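Local coordinates for VWFA domain-containing protein (PDB 3IBS) that is of unknown function but contains a magnesium-binding von Willebrand factor type A domain and is probably anchored in the cell membrane, at residues G11-I16 and V111-I116; Q90-G95 and V117-E122; V147-G152 and Y192-N197. All coordinates share one frame; numbering follows the deposited sequence. Where two conformers were deposited one is given.

Contact 1 (G11-I16 and V111-I116)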
loop_
_atom_site.group_PDB
_atom_site.type_symbol
_atom_site.label_atom_id
_atom_site.label_comp_id
_atom_site.label_asym_id
_atom_site.label_seq_id
_atom_site.Cartn_x
_atom_site.Cartn_y
_atom_site.Cartn_z
ATOM N N GLY A 11 13.766 37.165 20.882
ATOM C CA GLY A 11 13.135 35.840 20.945
ATOM C C GLY A 11 11.752 35.793 20.310
ATOM O O GLY A 11 11.007 36.768 20.362
ATOM N N VAL A 12 11.406 34.659 19.703
ATOM C CA VAL A 12 10.063 34.475 19.165
ATOM C C VAL A 12 9.338 33.338 19.877
ATOM O O VAL A 12 9.945 32.614 20.666
ATOM C CB VAL A 12 10.053 34.263 17.621
ATOM C CG1 VAL A 12 10.658 35.472 16.941
ATOM C CG2 VAL A 12 10.793 32.999 17.217
ATOM N N GLU A 13 8.039 33.232 19.612
ATOM C CA GLU A 13 7.206 32.178 20.131
ATOM C C GLU A 13 6.649 31.381 18.948
ATOM O O GLU A 13 6.055 31.951 18.011
ATOM C CB GLU A 13 6.094 32.757 20.996
ATOM C CG GLU A 13 6.630 33.522 22.234
ATOM C CD GLU A 13 5.551 34.127 23.139
ATOM O OE1 GLU A 13 4.331 33.996 22.875
ATOM O OE2 GLU A 13 5.955 34.764 24.145
ATOM N N VAL A 14 6.869 30.067 18.987
ATOM C CA VAL A 14 6.487 29.187 17.885
ATOM C C VAL A 14 5.594 28.065 18.435
ATOM O O VAL A 14 5.993 27.331 19.356
ATOM C CB VAL A 14 7.743 28.580 17.184
ATOM C CG1 VAL A 14 7.332 27.540 16.128
ATOM C CG2 VAL A 14 8.590 29.664 16.536
ATOM N N ILE A 15 4.380 27.958 17.907
ATOM C CA ILE A 15 3.525 26.843 18.272
ATOM C C ILE A 15 3.293 25.930 17.082
ATOM O O ILE A 15 2.862 26.369 16.017
ATOM C CB ILE A 15 2.196 27.315 18.911
ATOM C CG1 ILE A 15 2.506 27.982 20.269
ATOM C CG2 ILE A 15 1.265 26.126 19.132
ATOM C CD1 ILE A 15 1.314 28.696 20.899
ATOM N N ILE A 16 3.606 24.648 17.253
ATOM C CA ILE A 16 3.409 23.694 16.167
ATOM C C ILE A 16 2.070 22.993 16.344
ATOM O O ILE A 16 1.754 22.532 17.435
ATOM C CB ILE A 16 4.536 22.654 16.145
ATOM C CG1 ILE A 16 5.846 23.381 15.808
ATOM C CG2 ILE A 16 4.229 21.531 15.077
ATOM C CD1 ILE A 16 6.948 22.973 16.654
ATOM N N VAL A 111 6.334 40.782 20.322
ATOM C CA VAL A 111 7.030 39.512 20.132
ATOM C C VAL A 111 6.576 38.846 18.831
ATOM O O VAL A 111 5.382 38.740 18.576
ATOM C CB VAL A 111 6.794 38.570 21.351
ATOM C CG1 VAL A 111 7.573 37.274 21.205
ATOM C CG2 VAL A 111 7.199 39.275 22.656
ATOM N N GLY A 112 7.530 38.416 18.011
ATOM C CA GLY A 112 7.224 37.652 16.796
ATOM C C GLY A 112 6.613 36.315 17.177
ATOM O O GLY A 112 7.093 35.643 18.091
ATOM N N ARG A 113 5.529 35.944 16.508
ATOM C CA ARG A 113 4.828 34.716 16.834
ATOM C C ARG A 113 4.418 33.981 15.575
ATOM O O ARG A 113 3.895 34.591 14.625
ATOM C CB ARG A 113 3.587 35.002 17.686
ATOM C CG ARG A 113 3.883 35.717 19.003
ATOM C CD ARG A 113 2.640 35.900 19.827
ATOM N NE ARG A 113 3.008 36.109 21.216
ATOM C CZ ARG A 113 3.228 37.296 21.780
ATOM N NH1 ARG A 113 3.119 38.417 21.074
ATOM N NH2 ARG A 113 3.567 37.354 23.057
ATOM N N ALA A 114 4.654 32.673 15.571
ATOM C CA ALA A 114 4.289 31.831 14.433
ATOM C C ALA A 114 3.527 30.587 14.874
ATOM O O ALA A 114 3.798 30.022 15.952
ATOM C CB ALA A 114 5.535 31.428 13.651
ATOM N N ILE A 115 2.558 30.185 14.048
ATOM C CA ILE A 115 1.888 28.898 14.184
ATOM C C ILE A 115 2.307 28.086 12.977
ATOM O O ILE A 115 2.222 28.590 11.856
ATOM C CB ILE A 115 0.334 29.036 14.207
ATOM C CG1 ILE A 115 -0.106 29.866 15.416
ATOM C CG2 ILE A 115 -0.323 27.637 14.181
ATOM C CD1 ILE A 115 -1.611 30.250 15.403
ATOM N N ILE A 116 2.791 26.864 13.203
ATOM C CA ILE A 116 3.254 26.007 12.105
ATOM C C ILE A 116 2.396 24.769 12.085
ATOM O O ILE A 116 2.509 23.934 12.985
ATOM C CB ILE A 116 4.730 25.621 12.254
ATOM C CG1 ILE A 116 5.596 26.882 12.238
ATOM C CG2 ILE A 116 5.169 24.668 11.120
ATOM C CD1 ILE A 116 6.970 26.588 12.643
HETATM O O HOH W 1 10.299 38.687 18.959
#
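Glu13 and Arg113 lie side by side, pointing the same way, and join at their ends in a salt bridge of 3.0 Å from Arg113 NE to Glu13 OE1. The carboxylate and guanidinium planes are 84° apart, and NE meets OE1 from above the carboxylate, 62° out of its plane; NH2 of Arg113 adds a weak bond to the same OE1 at 3.4 Å. On both residues CG stands anti to the carbonyl carbon; Glu13 is extended beyond CG and Arg113 from CG to NE, so the two chains run alongside each other. Thr106 OG1 bonds to Glu13 OE2 and to Arg113 NH2, which also reaches Gln108 O. Val111 crosses Glu13 at about a right angle, its CG1 4.0 Å from Glu13 CG, while its CB lies over one guanidinium face near the rim.

The pairing joins strands 13-19 and 113-119, parallel neighbours at the centre of the Rossmann-like sheet of the von Willebrand A fold, whose short segments run at 14° to each other. Their ladder runs from Glu13 N to Gly112 O (3.0 Å), then Ala114 N to Glu13 O, Ile15 N to Ala114 O, and Ile116 N to Ile15 O, the last three at 2.9 Å.

Ile15 and Ile115 share the face of the salt bridge and pack against helix 94-102. On the opposite face, Ile116 CD1 comes obliquely to Val14 CG1 at 3.6 Å; there helix 200-214 touches Ala114 through Met212 and Ile116 through Ile205. Val12 CB sits 3.3 Å from Gly112 O.

Contact 2 (Q90-G95 and V117-E122)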
loop_
_atom_site.group_PDB
_atom_site.type_symbol
_atom_site.label_atom_id
_atom_site.label_comp_id
_atom_site.label_asym_id
_atom_site.label_seq_id
_atom_site.Cartn_x
_atom_site.Cartn_y
_atom_site.Cartn_z
ATOM N N GLN A 90 -11.865 11.052 14.986
ATOM C CA GLN A 90 -11.166 11.317 13.732
ATOM C C GLN A 90 -11.682 12.589 13.045
ATOM O O GLN A 90 -12.752 13.089 13.372
ATOM C CB GLN A 90 -11.115 10.065 12.828
ATOM C CG GLN A 90 -10.173 8.948 13.411
ATOM C CD GLN A 90 -8.743 9.480 13.722
ATOM O OE1 GLN A 90 -7.981 9.799 12.798
ATOM N NE2 GLN A 90 -8.386 9.558 15.018
ATOM N N GLY A 91 -10.878 13.137 12.143
ATOM C CA GLY A 91 -11.208 14.389 11.452
ATOM C C GLY A 91 -9.927 15.160 11.213
ATOM O O GLY A 91 -8.824 14.669 11.514
ATOM N N THR A 92 -10.058 16.362 10.664
ATOM C CA THR A 92 -8.909 17.187 10.325
ATOM C C THR A 92 -9.209 18.608 10.794
ATOM O O THR A 92 -9.400 19.513 9.975
ATOM C CB THR A 92 -8.625 17.173 8.798
ATOM O OG1 THR A 92 -8.616 15.825 8.321
ATOM C CG2 THR A 92 -7.247 17.826 8.474
ATOM N N ALA A 93 -9.230 18.790 12.111
ATOM C CA ALA A 93 -9.693 20.049 12.715
ATOM C C ALA A 93 -8.601 21.112 12.807
ATOM O O ALA A 93 -8.189 21.514 13.903
ATOM C CB ALA A 93 -10.332 19.782 14.094
ATOM N N ILE A 94 -8.124 21.551 11.637
ATOM C CA ILE A 94 -7.048 22.540 11.538
ATOM C C ILE A 94 -7.453 23.900 12.159
ATOM O O ILE A 94 -6.641 24.535 12.832
ATOM C CB ILE A 94 -6.543 22.741 10.065
ATOM C CG1 ILE A 94 -5.953 21.440 9.490
ATOM C CG2 ILE A 94 -5.467 23.859 10.006
ATOM C CD1 ILE A 94 -5.817 21.466 7.935
ATOM N N GLY A 95 -8.688 24.336 11.913
ATOM C CA GLY A 95 -9.217 25.581 12.492
ATOM C C GLY A 95 -9.205 25.600 14.012
ATOM O O GLY A 95 -8.698 26.552 14.618
ATOM N N VAL A 117 1.499 24.697 11.089
ATOM C CA VAL A 117 0.587 23.584 10.925
ATOM C C VAL A 117 1.296 22.554 10.062
ATOM O O VAL A 117 1.814 22.882 8.984
ATOM C CB VAL A 117 -0.747 24.024 10.214
ATOM C CG1 VAL A 117 -1.741 22.857 10.118
ATOM C CG2 VAL A 117 -1.385 25.196 10.955
ATOM N N ILE A 118 1.364 21.325 10.556
ATOM C CA ILE A 118 1.961 20.227 9.797
ATOM C C ILE A 118 0.912 19.144 9.534
ATOM O O ILE A 118 0.423 18.499 10.470
ATOM C CB ILE A 118 3.152 19.620 10.539
ATOM C CG1 ILE A 118 4.159 20.737 10.887
ATOM C CG2 ILE A 118 3.793 18.527 9.694
ATOM C CD1 ILE A 118 5.409 20.280 11.794
ATOM N N THR A 119 0.549 18.948 8.272
ATOM C CA THR A 119 -0.655 18.154 7.966
ATOM C C THR A 119 -0.639 17.667 6.510
ATOM O O THR A 119 0.110 18.181 5.696
ATOM C CB THR A 119 -1.949 19.005 8.241
ATOM O OG1 THR A 119 -3.138 18.220 8.035
ATOM C CG2 THR A 119 -1.980 20.265 7.338
ATOM N N ASP A 120 -1.476 16.681 6.182
ATOM C CA ASP A 120 -1.743 16.395 4.768
ATOM C C ASP A 120 -2.928 17.243 4.250
ATOM O O ASP A 120 -3.279 17.164 3.058
ATOM C CB ASP A 120 -1.947 14.890 4.538
ATOM C CG ASP A 120 -3.011 14.309 5.447
ATOM O OD1 ASP A 120 -3.987 15.040 5.751
ATOM O OD2 ASP A 120 -2.860 13.147 5.886
ATOM N N GLY A 121 -3.530 18.062 5.134
ATOM C CA GLY A 121 -4.610 19.003 4.741
ATOM C C GLY A 121 -5.847 18.332 4.132
ATOM O O GLY A 121 -6.668 18.975 3.430
ATOM N N GLU A 122 -6.014 17.050 4.451
ATOM C CA GLU A 122 -7.009 16.223 3.802
ATOM C C GLU A 122 -8.374 16.235 4.483
ATOM O O GLU A 122 -8.470 16.036 5.698
ATOM C CB GLU A 122 -6.506 14.782 3.697
ATOM C CG GLU A 122 -7.492 13.871 3.012
ATOM C CD GLU A 122 -6.941 12.477 2.788
ATOM O OE1 GLU A 122 -6.458 11.841 3.759
ATOM O OE2 GLU A 122 -7.012 12.023 1.646
#
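Thr92 OG1 donates to Glu122 O across 2.6 Å, almost in line with the carbonyl bond (175° at the oxygen). This short bond ties together two loops at the metal ion-dependent adhesion site (MIDAS) of the von Willebrand A domain, where Ser21 and Ser23 bind magnesium about 4 Å from the Thr92 side chain; Asp120 belongs to the magnesium site but does not bind the ion in this model. With OG1 anti to the carbonyl carbon (chi1 -49°), the hydroxyl faces Glu122 O and CG2 lies loosely by Thr119 OG1, 4.2 Å away.

Next to this polar end, Ile94 at the start of helix 94-102 packs on strand 113-119. Its CG2 meets Val117 CG1 at 3.9 Å, the two side chains crossing at about a right angle, while its CD1 faces Thr119 CG2 tip to tip at 4.1 Å.

A second shell fixes the 119-122 turn. Asp19 OD2 bonds to Thr119 OG1, Asp120 OD2 forms a salt bridge with Arg33 and bonds Ser23 OG, and Glu122 OE1 bonds Thr174. Within the turn, an Asx turn joins Glu122 N to Asp120 OD1, and an ST turn brings Gly121 N to Thr119 OG1 at 2.9 Å.

Contact 3 (V147-G152 and Y192-N197)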
loop_
_atom_site.group_PDB
_atom_site.type_symbol
_atom_site.label_atom_id
_atom_site.label_comp_id
_atom_site.label_asym_id
_atom_site.label_seq_id
_atom_site.Cartn_x
_atom_site.Cartn_y
_atom_site.Cartn_z
ATOM N N VAL A 147 2.560 17.466 4.193
ATOM C CA VAL A 147 3.252 16.189 4.154
ATOM C C VAL A 147 2.458 15.209 3.310
ATOM O O VAL A 147 1.233 15.149 3.404
ATOM C CB VAL A 147 3.429 15.593 5.577
ATOM C CG1 VAL A 147 4.717 14.785 5.665
ATOM C CG2 VAL A 147 3.425 16.683 6.602
ATOM N N GLY A 148 3.165 14.437 2.491
ATOM C CA GLY A 148 2.559 13.346 1.751
ATOM C C GLY A 148 2.553 13.608 0.260
ATOM O O GLY A 148 2.974 14.671 -0.181
HETATM N N MSE A 149 2.110 12.630 -0.526
HETATM C CA MSE A 149 2.061 12.798 -1.970
HETATM C C MSE A 149 0.627 13.157 -2.376
HETATM O O MSE A 149 -0.322 12.503 -1.940
HETATM C CB MSE A 149 2.517 11.519 -2.697
HETATM C CG MSE A 149 3.977 11.071 -2.492
HETATM SE SE MSE A 149 4.211 9.263 -3.265
HETATM C CE MSE A 149 6.028 8.830 -2.661
ATOM N N PRO A 150 0.479 14.197 -3.200
ATOM C CA PRO A 150 -0.820 14.562 -3.803
ATOM C C PRO A 150 -1.471 13.382 -4.560
ATOM O O PRO A 150 -2.700 13.282 -4.604
ATOM C CB PRO A 150 -0.449 15.670 -4.809
ATOM C CG PRO A 150 0.857 16.218 -4.311
ATOM C CD PRO A 150 1.571 15.080 -3.663
ATOM N N GLU A 151 -0.635 12.502 -5.128
ATOM C CA GLU A 151 -1.063 11.348 -5.918
ATOM C C GLU A 151 -1.626 10.188 -5.065
ATOM O O GLU A 151 -2.209 9.258 -5.618
ATOM C CB GLU A 151 0.089 10.833 -6.826
ATOM C CG GLU A 151 0.837 11.906 -7.692
ATOM C CD GLU A 151 1.903 12.741 -6.925
ATOM O OE1 GLU A 151 2.187 12.481 -5.738
ATOM O OE2 GLU A 151 2.467 13.685 -7.523
ATOM N N GLY A 152 -1.454 10.229 -3.738
ATOM C CA GLY A 152 -2.152 9.295 -2.852
ATOM C C GLY A 152 -1.326 8.112 -2.338
ATOM O O GLY A 152 -0.440 7.594 -3.033
ATOM N N TYR A 192 3.992 28.275 2.683
ATOM C CA TYR A 192 3.646 26.885 2.452
ATOM C C TYR A 192 4.886 26.185 1.893
ATOM O O TYR A 192 5.554 26.697 0.989
ATOM C CB TYR A 192 2.468 26.708 1.465
ATOM C CG TYR A 192 2.364 25.265 1.025
ATOM C CD1 TYR A 192 1.881 24.300 1.903
ATOM C CD2 TYR A 192 2.838 24.848 -0.232
ATOM C CE1 TYR A 192 1.838 22.957 1.553
ATOM C CE2 TYR A 192 2.790 23.487 -0.604
ATOM C CZ TYR A 192 2.281 22.556 0.310
ATOM O OH TYR A 192 2.203 21.212 0.003
ATOM N N VAL A 193 5.188 25.009 2.429
ATOM C CA VAL A 193 6.231 24.183 1.847
ATOM C C VAL A 193 5.803 22.727 1.917
ATOM O O VAL A 193 5.159 22.290 2.903
ATOM C CB VAL A 193 7.644 24.457 2.461
ATOM C CG1 VAL A 193 7.665 24.239 3.975
ATOM C CG2 VAL A 193 8.760 23.619 1.742
ATOM N N ARG A 194 6.105 21.997 0.849
ATOM C CA ARG A 194 5.845 20.580 0.826
ATOM C C ARG A 194 6.998 19.841 1.484
ATOM O O ARG A 194 8.176 20.107 1.225
ATOM C CB ARG A 194 5.640 20.067 -0.603
ATOM C CG ARG A 194 5.109 18.626 -0.664
ATOM C CD ARG A 194 5.094 18.137 -2.090
ATOM N NE ARG A 194 4.716 16.728 -2.217
ATOM C CZ ARG A 194 5.546 15.746 -2.582
ATOM N NH1 ARG A 194 6.835 16.000 -2.821
ATOM N NH2 ARG A 194 5.098 14.498 -2.687
ATOM N N VAL A 195 6.650 18.899 2.339
ATOM C CA VAL A 195 7.651 18.097 2.984
ATOM C C VAL A 195 7.898 16.898 2.044
ATOM O O VAL A 195 6.956 16.252 1.608
ATOM C CB VAL A 195 7.193 17.652 4.388
ATOM C CG1 VAL A 195 8.190 16.682 5.018
ATOM C CG2 VAL A 195 6.982 18.871 5.307
ATOM N N ASP A 196 9.152 16.668 1.681
ATOM C CA ASP A 196 9.553 15.422 1.007
ATOM C C ASP A 196 10.678 14.740 1.818
ATOM O O ASP A 196 10.829 15.014 3.005
ATOM C CB ASP A 196 9.962 15.693 -0.445
ATOM C CG ASP A 196 11.114 16.682 -0.560
ATOM O OD1 ASP A 196 11.899 16.830 0.410
ATOM O OD2 ASP A 196 11.235 17.313 -1.633
ATOM N N ASN A 197 11.467 13.869 1.192
ATOM C CA ASN A 197 12.477 13.109 1.938
ATOM C C ASN A 197 13.750 13.875 2.318
ATOM O O ASN A 197 14.502 13.446 3.193
ATOM C CB ASN A 197 12.794 11.787 1.234
ATOM C CG ASN A 197 11.630 10.810 1.297
ATOM O OD1 ASN A 197 11.055 10.575 2.365
ATOM N ND2 ASN A 197 11.268 10.243 0.146
#
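Segment 147-152 leaves the sheet at Val147, whose CA makes only a loose approach of 4.9 Å to the CA of Val195, and enters a type I turn from Met149 to Gly152, closed by Gly152 N to Met149 O at 3.1 Å. In the Rossmann-like von Willebrand A fold this is where the C-terminal ends of the parallel strands lie; strand 191-195 forms the edge within the chain, and the loop after strand 140-147 passes near the metal site.

The two valine side chains stand next to each other on one face of the sheet. In the conformer described, one of two, Val147 CG1 is 4.0 Å from Val195 CB, and beyond the pair Arg33, Lys36 and Leu40 of helix 33-46 close over this face.

Arg194 carries the rest. With CG anti to the backbone N (chi1 -169°) and the chain extended as far as NE, it reaches along the loop. Gly148 O, oblique to the guanidinium, takes two weak hydrogen bonds, from NH2 at 3.3 Å and from NE at 3.4 Å, both strongly bent (124° and 125° at the hydrogen). Met149, a selenomethionine also described in one of two conformers, brings its CA to the guanidinium edge, in the plane, and both its CA and its CG lie 3.6 Å from Arg194 NH2. An alanine in place of Arg194 would probably leave Gly148 O without these two donors and open a gap beside Met149 and Pro150.

Outside the contact, Glu178 and Leu176 also touch the Arg194 side chain, and Arg165 of the second subunit bonds Glu151 O and Gly152 O. Pro150 meets the arginine tip to tip, its ring CD 3.7 Å from Arg194 NH2.

How the contacts relate
Contacts 1 and 2 share strand 113-119: contact 1 is made along its first half, contact 2 at its end, and Ile16 CG2 touches Ile118 CD1 between them. Both are buried; contact 3, at the edge strand, is only partly so and touches the second subunit. Contact 1 rests on a full backbone ladder with a salt bridge at one end, contact 2 on a single short hydroxyl bond and aliphatic packing beside the metal site, contact 3 on weak arginine bonds and a valine pair. Contacts 2 and 3 adjoin through a probable hydrogen bond from Val147 N to Thr119 O, whereas contacts 1 and 3 do not touch and lie on opposite sides of the chain's centre.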